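Long-range contacts in phytase (Debaryomyces castellii, PDB 2GFI), which catalyses the hydrolytic release of phosphate from phytate (inositol hexakisphosphate), as a glycoprotein 3-phytase of the histidine acid phosphatase family: residues L158-T162 / F442-Y446; I222-T227 / V354-P358; Y226-Y230 / Q282-S286. The contacts are given in a common frame with arbitrary orientation. Residue numbers count along the deposited sequence, not the author numbering.

How the contacts relate
Proteins of this fold join a mixed beta sheet with flanking helices to a largely helical part, and the three contacts sample both regions. The first contact segment met from the N terminus lies on strand 158-163, and contact 1 closes the longest loop by bringing residues 442-446, close to the C terminus, back onto it. Contacts 2 and 3 are nested inside that loop. Both begin in residues 222-230, sharing Tyr226 and Thr227: contact 3 closes on helix 277-295, contact 2 later on the loop between helices 333-343 and 365-368. Contacts 2 and 3 touch, notably where Pro358 meets Tyr285, whereas contact 1 lies about 41 Å from each, centre to centre, across the chain's centre.

Contact 1 (L158-T162 / F442-Y446); sequences LPVFT and FYWDY
Alternation along a beta strand decides which residues meet a neighbour, and strand 158-162 is a clear case: Pro159 and Phe161 point toward the weakly bonded helical turn 442-445 and the loop residue Tyr446, while Leu158 and Thr162 point away, and their side chains touch helix 166-180. The nearest CA pairs are Phe161 with Tyr443 (7.9 Å) and Pro159 with Tyr446 (8.8 Å), so the gap is filled mainly by side chains, though Phe161 CE1 also comes within 3.4 Å of the backbone Phe442 O. Phe161, chi1 m (-52°) and chi2 -95°, is the hub. Tyr443, also m, turns its edge to the Phe161 face (CD1 to Phe161 CE2 3.8 Å, planes at 66°). Tyr446 adopts p (72°), so that Phe161 in turn directs its edge at the Tyr446 face, centroids 5.1 Å apart and planes at 87°. Phe442, p as well, sits obliquely, its CD1 3.5 Å from Phe161 CD1. Pro159 adds its CB 3.7 Å from Tyr446 CZ. The result is a four-ring aromatic cluster tying the C-terminal region to the central sheet, where Tyr443 OH hydrogen-bonds Ser329 of the adjacent strand 326-331. With no hydrogen bond between the segments, cohesion here must come from apolar contact and edge-to-face aromatic geometry.

Contact 2 (I222-T227 / V354-P358); sequences IVDEYT and VDYTP
Val354, Tyr226 and Thr357 show how a turn and an irregular loop can be joined without any regular pairing. Residues 222-223 are helical and a type I beta turn runs from Val223 to Tyr226, closed by Tyr226 N to Val223 O (3.2 Å); the facing 354-358 segment is loop throughout. The backbones come closest at Tyr226 and Val354, CA to CA 4.6 Å. Val354, chi1 m, places CG1 3.8 Å from Ile222 CG2 and CG2 3.6 Å from Glu225 OE1. Its carbonyl O receives a CA-H...O contact from Tyr226 CA (3.3 Å) and a water hydrogen bond (2.7 Å); the same water accepts from Thr227 N at 3.1 Å. Direct and water-mediated contacts thus join the loop between helices 333-343 and 365-368 to the turn that follows the helical residues 222-223, within the histidine phosphatase family region. Tyr226, chi1 t and chi2 68°, lays its ring edge along the loop, passing CE1 3.8 Å from Tyr356 O. At its tip, Tyr226 OH hydrogen-bonds Thr357 OG1 at 2.7 Å, with Thr357 in the m rotamer.

Contact 3 (Y226-Y230 / Q282-S286); sequences YTTEY and QYSYS
Residues 226-228 are extended or turn-like, with Tyr226 and Thr227 at psi near 140°, before helix 229-241 begins at Glu229; residues 282-286 are regular helix within 277-295, with Ser286 N bonded to Gln282 O at 3.0 Å. The segments run in opposite senses, as the nearest CA pairs reveal: Tyr226 with Ser286 (6.9 Å) and Tyr230 with Gln282 (7.4 Å). Thr227 caps the incoming helix, its OG1 accepting from Glu229 N at 3.2 Å.

Tyr226, in the lead-in loop, and Tyr230, in the first turn of the helix, reach the facing helix. Tyr226, chi1 t and chi2 68°, offers its face to the edge of Tyr285, also t: a T-shaped pair with centroids 5.1 Å apart, planes at 78°, and Tyr226 CE1 3.4 Å from Tyr285 CD2. Ser286 CB lies 3.9 Å from Tyr226 CD2. Tyr230, chi1 p and chi2 93°, lies over Gln282, whose CB makes a CH-pi contact 3.9 Å from the ring centroid, while Tyr230 OH approaches Tyr283 CA to 3.2 Å. Gln282, chi1 m, thus packs between the two tyrosines, its CG 3.4 Å from Tyr226 OH; it also packs on Phe408 of the second subunit.

The contact packs the capped start of helix 229-241 on helix 277-295; the Tyr283 side chain is about 11 Å from that of Asp333, the predicted proton donor. No hydrogen bond crosses: Tyr226 OH is bonded to Thr357 OG1 and Tyr285 OH to Pro353 O, so these two tyrosines give their rings to this interface and their hydroxyls to the loop beyond.

Contact 1 (L158-T162 / F442-Y446)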
loop_
_atom_site.group_PDB
_atom_site.type_symbol
_atom_site.label_atom_id
_atom_site.label_comp_id
_atom_site.label_asym_id
_atom_site.label_seq_id
_atom_site.Cartn_x
_atom_site.Cartn_y
_atom_site.Cartn_z
ATOM N N LEU A 158 -21.713 -29.762 9.768
ATOM C CA LEU A 158 -21.066 -29.297 8.545
ATOM C C LEU A 158 -20.372 -30.485 7.919
ATOM O O LEU A 158 -19.507 -31.083 8.551
ATOM C CB LEU A 158 -20.043 -28.197 8.852
ATOM C CG LEU A 158 -19.312 -27.582 7.666
ATOM C CD1 LEU A 158 -20.258 -26.670 6.834
ATOM C CD2 LEU A 158 -18.027 -26.842 8.174
ATOM N N PRO A 159 -20.785 -30.869 6.713
ATOM C CA PRO A 159 -20.058 -31.889 5.966
ATOM C C PRO A 159 -18.849 -31.269 5.240
ATOM O O PRO A 159 -18.873 -30.096 4.779
ATOM C CB PRO A 159 -21.101 -32.421 4.976
ATOM C CG PRO A 159 -22.029 -31.260 4.767
ATOM C CD PRO A 159 -21.978 -30.384 5.987
ATOM N N VAL A 160 -17.777 -32.033 5.163
ATOM C CA VAL A 160 -16.604 -31.559 4.454
ATOM C C VAL A 160 -16.266 -32.694 3.505
ATOM O O VAL A 160 -16.383 -33.833 3.864
ATOM C CB VAL A 160 -15.461 -31.174 5.447
ATOM C CG1 VAL A 160 -14.172 -30.960 4.739
ATOM C CG2 VAL A 160 -15.830 -29.908 6.238
ATOM N N PHE A 161 -15.944 -32.390 2.271
ATOM C CA PHE A 161 -15.540 -33.413 1.345
ATOM C C PHE A 161 -14.099 -33.101 0.966
ATOM O O PHE A 161 -13.762 -31.965 0.571
ATOM C CB PHE A 161 -16.490 -33.460 0.138
ATOM C CG PHE A 161 -17.938 -33.565 0.537
ATOM C CD1 PHE A 161 -18.561 -34.802 0.609
ATOM C CD2 PHE A 161 -18.634 -32.444 0.925
ATOM C CE1 PHE A 161 -19.869 -34.911 1.031
ATOM C CE2 PHE A 161 -19.940 -32.539 1.363
ATOM C CZ PHE A 161 -20.568 -33.781 1.406
ATOM N N THR A 162 -13.250 -34.102 1.146
ATOM C CA THR A 162 -11.860 -33.975 0.845
ATOM C C THR A 162 -11.336 -35.272 0.252
ATOM O O THR A 162 -11.861 -36.331 0.558
ATOM C CB THR A 162 -11.080 -33.622 2.128
ATOM O OG1 THR A 162 -9.688 -33.586 1.805
ATOM C CG2 THR A 162 -11.187 -34.709 3.139
ATOM N N PHE A 442 -21.210 -38.943 -3.762
ATOM C CA PHE A 442 -20.728 -38.717 -2.386
ATOM C C PHE A 442 -21.380 -37.505 -1.694
ATOM O O PHE A 442 -21.489 -37.503 -0.482
ATOM C CB PHE A 442 -19.174 -38.728 -2.272
ATOM C CG PHE A 442 -18.485 -37.611 -3.028
ATOM C CD1 PHE A 442 -18.483 -36.309 -2.529
ATOM C CD2 PHE A 442 -17.870 -37.863 -4.255
ATOM C CE1 PHE A 442 -17.866 -35.283 -3.232
ATOM C CE2 PHE A 442 -17.252 -36.833 -4.987
ATOM C CZ PHE A 442 -17.256 -35.528 -4.459
ATOM N N TYR A 443 -21.816 -36.481 -2.444
ATOM C CA TYR A 443 -22.511 -35.337 -1.803
ATOM C C TYR A 443 -23.878 -35.730 -1.216
ATOM O O TYR A 443 -24.390 -35.047 -0.310
ATOM C CB TYR A 443 -22.674 -34.100 -2.722
ATOM C CG TYR A 443 -21.384 -33.477 -3.239
ATOM C CD1 TYR A 443 -20.503 -32.828 -2.377
ATOM C CD2 TYR A 443 -21.058 -33.529 -4.598
ATOM C CE1 TYR A 443 -19.332 -32.260 -2.847
ATOM C CE2 TYR A 443 -19.873 -32.969 -5.080
ATOM C CZ TYR A 443 -19.021 -32.340 -4.194
ATOM O OH TYR A 443 -17.849 -31.795 -4.645
ATOM N N TRP A 444 -24.459 -36.822 -1.722
ATOM C CA TRP A 444 -25.776 -37.271 -1.273
ATOM C C TRP A 444 -25.781 -38.547 -0.416
ATOM O O TRP A 444 -26.591 -38.692 0.507
ATOM C CB TRP A 444 -26.705 -37.414 -2.482
ATOM C CG TRP A 444 -26.773 -36.132 -3.232
ATOM C CD1 TRP A 444 -27.565 -35.047 -2.946
ATOM C CD2 TRP A 444 -25.993 -35.772 -4.370
ATOM N NE1 TRP A 444 -27.329 -34.034 -3.854
ATOM C CE2 TRP A 444 -26.365 -34.452 -4.739
ATOM C CE3 TRP A 444 -25.019 -36.429 -5.127
ATOM C CZ2 TRP A 444 -25.784 -33.782 -5.821
ATOM C CZ3 TRP A 444 -24.451 -35.764 -6.189
ATOM C CH2 TRP A 444 -24.837 -34.448 -6.531
ATOM N N ASP A 445 -24.875 -39.467 -0.688
ATOM C CA ASP A 445 -24.911 -40.739 0.010
ATOM C C ASP A 445 -23.860 -40.853 1.087
ATOM O O ASP A 445 -23.581 -41.961 1.550
ATOM C CB ASP A 445 -24.763 -41.884 -0.992
ATOM C CG ASP A 445 -23.393 -41.922 -1.668
ATOM O OD1 ASP A 445 -22.428 -41.238 -1.209
ATOM O OD2 ASP A 445 -23.191 -42.631 -2.671
ATOM N N TYR A 446 -23.255 -39.726 1.471
ATOM C CA TYR A 446 -22.157 -39.723 2.452
ATOM C C TYR A 446 -22.625 -40.058 3.881
ATOM O O TYR A 446 -21.810 -40.408 4.761
ATOM C CB TYR A 446 -21.387 -38.390 2.440
ATOM C CG TYR A 446 -22.150 -37.224 3.045
ATOM C CD1 TYR A 446 -22.104 -36.952 4.417
ATOM C CD2 TYR A 446 -22.919 -36.396 2.239
ATOM C CE1 TYR A 446 -22.814 -35.882 4.956
ATOM C CE2 TYR A 446 -23.615 -35.327 2.761
ATOM C CZ TYR A 446 -23.578 -35.078 4.105
ATOM O OH TYR A 446 -24.329 -34.013 4.574
#

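Contact 2 (I222-T227 / V354-P358)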
loop_
_atom_site.group_PDB
_atom_site.type_symbol
_atom_site.label_atom_id
_atom_site.label_comp_id
_atom_site.label_asym_id
_atom_site.label_seq_id
_atom_site.Cartn_x
_atom_site.Cartn_y
_atom_site.Cartn_z
ATOM N N ILE A 222 4.443 -31.422 -28.000
ATOM C CA ILE A 222 3.963 -30.065 -28.293
ATOM C C ILE A 222 4.528 -29.080 -27.278
ATOM O O ILE A 222 5.154 -28.079 -27.622
ATOM C CB ILE A 222 2.416 -29.991 -28.225
ATOM C CG1 ILE A 222 1.787 -30.888 -29.314
ATOM C CG2 ILE A 222 1.970 -28.551 -28.377
ATOM C CD1 ILE A 222 0.200 -30.946 -29.315
ATOM N N VAL A 223 4.301 -29.394 -26.015
ATOM C CA VAL A 223 4.725 -28.520 -24.927
ATOM C C VAL A 223 6.225 -28.247 -24.979
ATOM O O VAL A 223 6.663 -27.108 -24.778
ATOM C CB VAL A 223 4.261 -29.075 -23.560
ATOM C CG1 VAL A 223 4.989 -28.408 -22.422
ATOM C CG2 VAL A 223 2.745 -28.936 -23.440
ATOM N N ASP A 224 6.989 -29.288 -25.297
ATOM C CA ASP A 224 8.445 -29.216 -25.356
ATOM C C ASP A 224 8.980 -28.378 -26.520
ATOM O O ASP A 224 10.139 -28.023 -26.533
ATOM C CB ASP A 224 9.040 -30.636 -25.383
ATOM C CG ASP A 224 8.919 -31.354 -24.035
ATOM O OD1 ASP A 224 8.529 -30.728 -23.020
ATOM O OD2 ASP A 224 9.190 -32.565 -23.897
ATOM N N GLU A 225 8.132 -28.044 -27.482
ATOM C CA GLU A 225 8.498 -27.091 -28.528
ATOM C C GLU A 225 8.754 -25.672 -28.024
ATOM O O GLU A 225 9.487 -24.899 -28.652
ATOM C CB GLU A 225 7.426 -27.046 -29.613
ATOM C CG GLU A 225 7.273 -28.346 -30.388
ATOM C CD GLU A 225 6.203 -28.223 -31.456
ATOM O OE1 GLU A 225 6.206 -27.204 -32.206
ATOM O OE2 GLU A 225 5.339 -29.127 -31.540
ATOM N N TYR A 226 8.141 -25.311 -26.905
ATOM C CA TYR A 226 8.308 -23.963 -26.370
ATOM C C TYR A 226 9.775 -23.694 -25.992
ATOM O O TYR A 226 10.450 -24.558 -25.433
ATOM C CB TYR A 226 7.369 -23.738 -25.187
ATOM C CG TYR A 226 7.494 -22.344 -24.615
ATOM C CD1 TYR A 226 7.081 -21.227 -25.347
ATOM C CD2 TYR A 226 8.044 -22.138 -23.368
ATOM C CE1 TYR A 226 7.209 -19.965 -24.850
ATOM C CE2 TYR A 226 8.174 -20.872 -22.854
ATOM C CZ TYR A 226 7.748 -19.788 -23.593
ATOM O OH TYR A 226 7.868 -18.509 -23.076
ATOM N N THR A 227 10.255 -22.500 -26.306
ATOM C CA THR A 227 11.646 -22.107 -26.085
ATOM C C THR A 227 12.208 -22.429 -24.692
ATOM O O THR A 227 11.519 -22.287 -23.678
ATOM C CB THR A 227 11.793 -20.595 -26.403
ATOM O OG1 THR A 227 13.143 -20.171 -26.162
ATOM C CG2 THR A 227 10.890 -19.721 -25.458
ATOM N N VAL A 354 3.045 -22.415 -29.020
ATOM C CA VAL A 354 4.317 -22.849 -28.448
ATOM C C VAL A 354 5.485 -22.109 -29.076
ATOM O O VAL A 354 6.588 -22.094 -28.533
ATOM C CB VAL A 354 4.518 -24.370 -28.625
ATOM C CG1 VAL A 354 3.487 -25.121 -27.799
ATOM C CG2 VAL A 354 4.461 -24.794 -30.142
ATOM N N ASP A 355 5.247 -21.478 -30.217
ATOM C CA ASP A 355 6.358 -20.971 -31.018
ATOM C C ASP A 355 6.632 -19.504 -30.704
ATOM O O ASP A 355 7.534 -18.892 -31.245
ATOM C CB ASP A 355 6.106 -21.228 -32.521
ATOM C CG ASP A 355 4.839 -20.523 -33.034
ATOM O OD1 ASP A 355 3.781 -20.515 -32.322
ATOM O OD2 ASP A 355 4.801 -19.939 -34.143
ATOM N N TYR A 356 5.866 -18.947 -29.778
ATOM C CA TYR A 356 6.195 -17.647 -29.221
ATOM C C TYR A 356 5.572 -17.540 -27.847
ATOM O O TYR A 356 4.859 -18.446 -27.438
ATOM C CB TYR A 356 5.691 -16.533 -30.147
ATOM C CG TYR A 356 4.186 -16.382 -30.144
ATOM C CD1 TYR A 356 3.570 -15.332 -29.437
ATOM C CD2 TYR A 356 3.365 -17.287 -30.846
ATOM C CE1 TYR A 356 2.176 -15.197 -29.438
ATOM C CE2 TYR A 356 1.978 -17.129 -30.878
ATOM C CZ TYR A 356 1.395 -16.099 -30.163
ATOM O OH TYR A 356 0.028 -15.949 -30.187
ATOM N N THR A 357 5.830 -16.434 -27.145
ATOM C CA THR A 357 5.214 -16.180 -25.852
ATOM C C THR A 357 4.066 -15.178 -26.047
ATOM O O THR A 357 4.290 -14.034 -26.428
ATOM C CB THR A 357 6.246 -15.648 -24.835
ATOM O OG1 THR A 357 7.388 -16.505 -24.832
ATOM C CG2 THR A 357 5.697 -15.695 -23.377
ATOM N N PRO A 358 2.839 -15.644 -25.827
ATOM C CA PRO A 358 1.664 -14.773 -25.891
ATOM C C PRO A 358 1.564 -13.907 -24.646
ATOM O O PRO A 358 1.978 -14.326 -23.559
ATOM C CB PRO A 358 0.471 -15.763 -25.940
ATOM C CG PRO A 358 0.981 -16.978 -25.244
ATOM C CD PRO A 358 2.485 -17.048 -25.536
HETATM O O HOH W 1 8.948 -20.721 -28.412
#

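Contact 3 (Y226-Y230 / Q282-S286)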
loop_
_atom_site.group_PDB
_atom_site.type_symbol
_atom_site.label_atom_id
_atom_site.label_comp_id
_atom_site.label_asym_id
_atom_site.label_seq_id
_atom_site.Cartn_x
_atom_site.Cartn_y
_atom_site.Cartn_z
ATOM N N TYR A 226 8.141 -25.311 -26.905
ATOM C CA TYR A 226 8.308 -23.963 -26.370
ATOM C C TYR A 226 9.775 -23.694 -25.992
ATOM O O TYR A 226 10.450 -24.558 -25.433
ATOM C CB TYR A 226 7.369 -23.738 -25.187
ATOM C CG TYR A 226 7.494 -22.344 -24.615
ATOM C CD1 TYR A 226 7.081 -21.227 -25.347
ATOM C CD2 TYR A 226 8.044 -22.138 -23.368
ATOM C CE1 TYR A 226 7.209 -19.965 -24.850
ATOM C CE2 TYR A 226 8.174 -20.872 -22.854
ATOM C CZ TYR A 226 7.748 -19.788 -23.593
ATOM O OH TYR A 226 7.868 -18.509 -23.076
ATOM N N THR A 227 10.255 -22.500 -26.306
ATOM C CA THR A 227 11.646 -22.107 -26.085
ATOM C C THR A 227 12.208 -22.429 -24.692
ATOM O O THR A 227 11.519 -22.287 -23.678
ATOM C CB THR A 227 11.793 -20.595 -26.403
ATOM O OG1 THR A 227 13.143 -20.171 -26.162
ATOM C CG2 THR A 227 10.890 -19.721 -25.458
ATOM N N THR A 228 13.461 -22.884 -24.661
ATOM C CA THR A 228 14.220 -23.107 -23.420
ATOM C C THR A 228 15.443 -22.212 -23.429
ATOM O O THR A 228 16.268 -22.288 -22.545
ATOM C CB THR A 228 14.711 -24.578 -23.293
ATOM O OG1 THR A 228 15.342 -24.982 -24.526
ATOM C CG2 THR A 228 13.557 -25.552 -23.140
ATOM N N GLU A 229 15.558 -21.362 -24.438
ATOM C CA GLU A 229 16.724 -20.492 -24.602
ATOM C C GLU A 229 16.972 -19.620 -23.381
ATOM O O GLU A 229 18.108 -19.368 -23.018
ATOM C CB GLU A 229 16.580 -19.640 -25.858
ATOM C CG GLU A 229 16.323 -20.515 -27.090
ATOM C CD GLU A 229 15.925 -19.723 -28.337
ATOM O OE1 GLU A 229 16.859 -19.057 -28.866
ATOM O OE2 GLU A 229 14.685 -19.786 -28.761
ATOM N N TYR A 230 15.908 -19.177 -22.724
ATOM C CA TYR A 230 16.056 -18.328 -21.554
ATOM C C TYR A 230 16.805 -19.091 -20.459
ATOM O O TYR A 230 17.487 -18.493 -19.656
ATOM C CB TYR A 230 14.683 -17.828 -21.072
ATOM C CG TYR A 230 13.854 -18.861 -20.361
ATOM C CD1 TYR A 230 13.910 -18.983 -18.979
ATOM C CD2 TYR A 230 13.002 -19.714 -21.061
ATOM C CE1 TYR A 230 13.131 -19.931 -18.308
ATOM C CE2 TYR A 230 12.212 -20.655 -20.398
ATOM C CZ TYR A 230 12.304 -20.762 -19.021
ATOM O OH TYR A 230 11.583 -21.711 -18.332
ATOM N N GLN A 282 8.745 -16.389 -19.009
ATOM C CA GLN A 282 8.862 -17.513 -19.936
ATOM C C GLN A 282 8.718 -18.816 -19.181
ATOM O O GLN A 282 8.027 -19.731 -19.624
ATOM C CB GLN A 282 10.187 -17.473 -20.683
ATOM C CG GLN A 282 10.190 -16.403 -21.712
ATOM C CD GLN A 282 11.578 -16.074 -22.162
ATOM O OE1 GLN A 282 12.322 -15.400 -21.440
ATOM N NE2 GLN A 282 11.939 -16.532 -23.340
ATOM N N TYR A 283 9.356 -18.892 -18.010
ATOM C CA TYR A 283 9.102 -20.021 -17.151
ATOM C C TYR A 283 7.597 -20.204 -16.926
ATOM O O TYR A 283 7.074 -21.314 -17.086
ATOM C CB TYR A 283 9.792 -19.908 -15.805
ATOM C CG TYR A 283 9.381 -21.070 -14.901
ATOM C CD1 TYR A 283 9.949 -22.342 -15.068
ATOM C CD2 TYR A 283 8.437 -20.894 -13.894
ATOM C CE1 TYR A 283 9.603 -23.409 -14.247
ATOM C CE2 TYR A 283 8.077 -21.939 -13.065
ATOM C CZ TYR A 283 8.663 -23.207 -13.251
ATOM O OH TYR A 283 8.325 -24.250 -12.434
ATOM N N SER A 284 6.935 -19.117 -16.504
ATOM C CA SER A 284 5.512 -19.133 -16.213
ATOM C C SER A 284 4.720 -19.682 -17.376
ATOM O O SER A 284 3.781 -20.438 -17.198
ATOM C CB SER A 284 5.020 -17.725 -15.924
ATOM O OG SER A 284 3.703 -17.790 -15.401
ATOM N N TYR A 285 5.095 -19.275 -18.585
ATOM C CA TYR A 285 4.326 -19.688 -19.742
ATOM C C TYR A 285 4.577 -21.154 -20.070
ATOM O O TYR A 285 3.666 -21.840 -20.563
ATOM C CB TYR A 285 4.579 -18.811 -20.943
ATOM C CG TYR A 285 3.671 -19.195 -22.077
ATOM C CD1 TYR A 285 2.305 -19.161 -21.911
ATOM C CD2 TYR A 285 4.190 -19.663 -23.296
ATOM C CE1 TYR A 285 1.473 -19.550 -22.931
ATOM C CE2 TYR A 285 3.369 -20.042 -24.323
ATOM C CZ TYR A 285 2.012 -19.982 -24.134
ATOM O OH TYR A 285 1.140 -20.338 -25.140
ATOM N N SER A 286 5.784 -21.653 -19.766
ATOM C CA SER A 286 6.049 -23.094 -19.941
ATOM C C SER A 286 5.139 -23.948 -19.061
ATOM O O SER A 286 4.696 -25.048 -19.474
ATOM C CB SER A 286 7.539 -23.441 -19.734
ATOM O OG SER A 286 7.917 -23.383 -18.375
#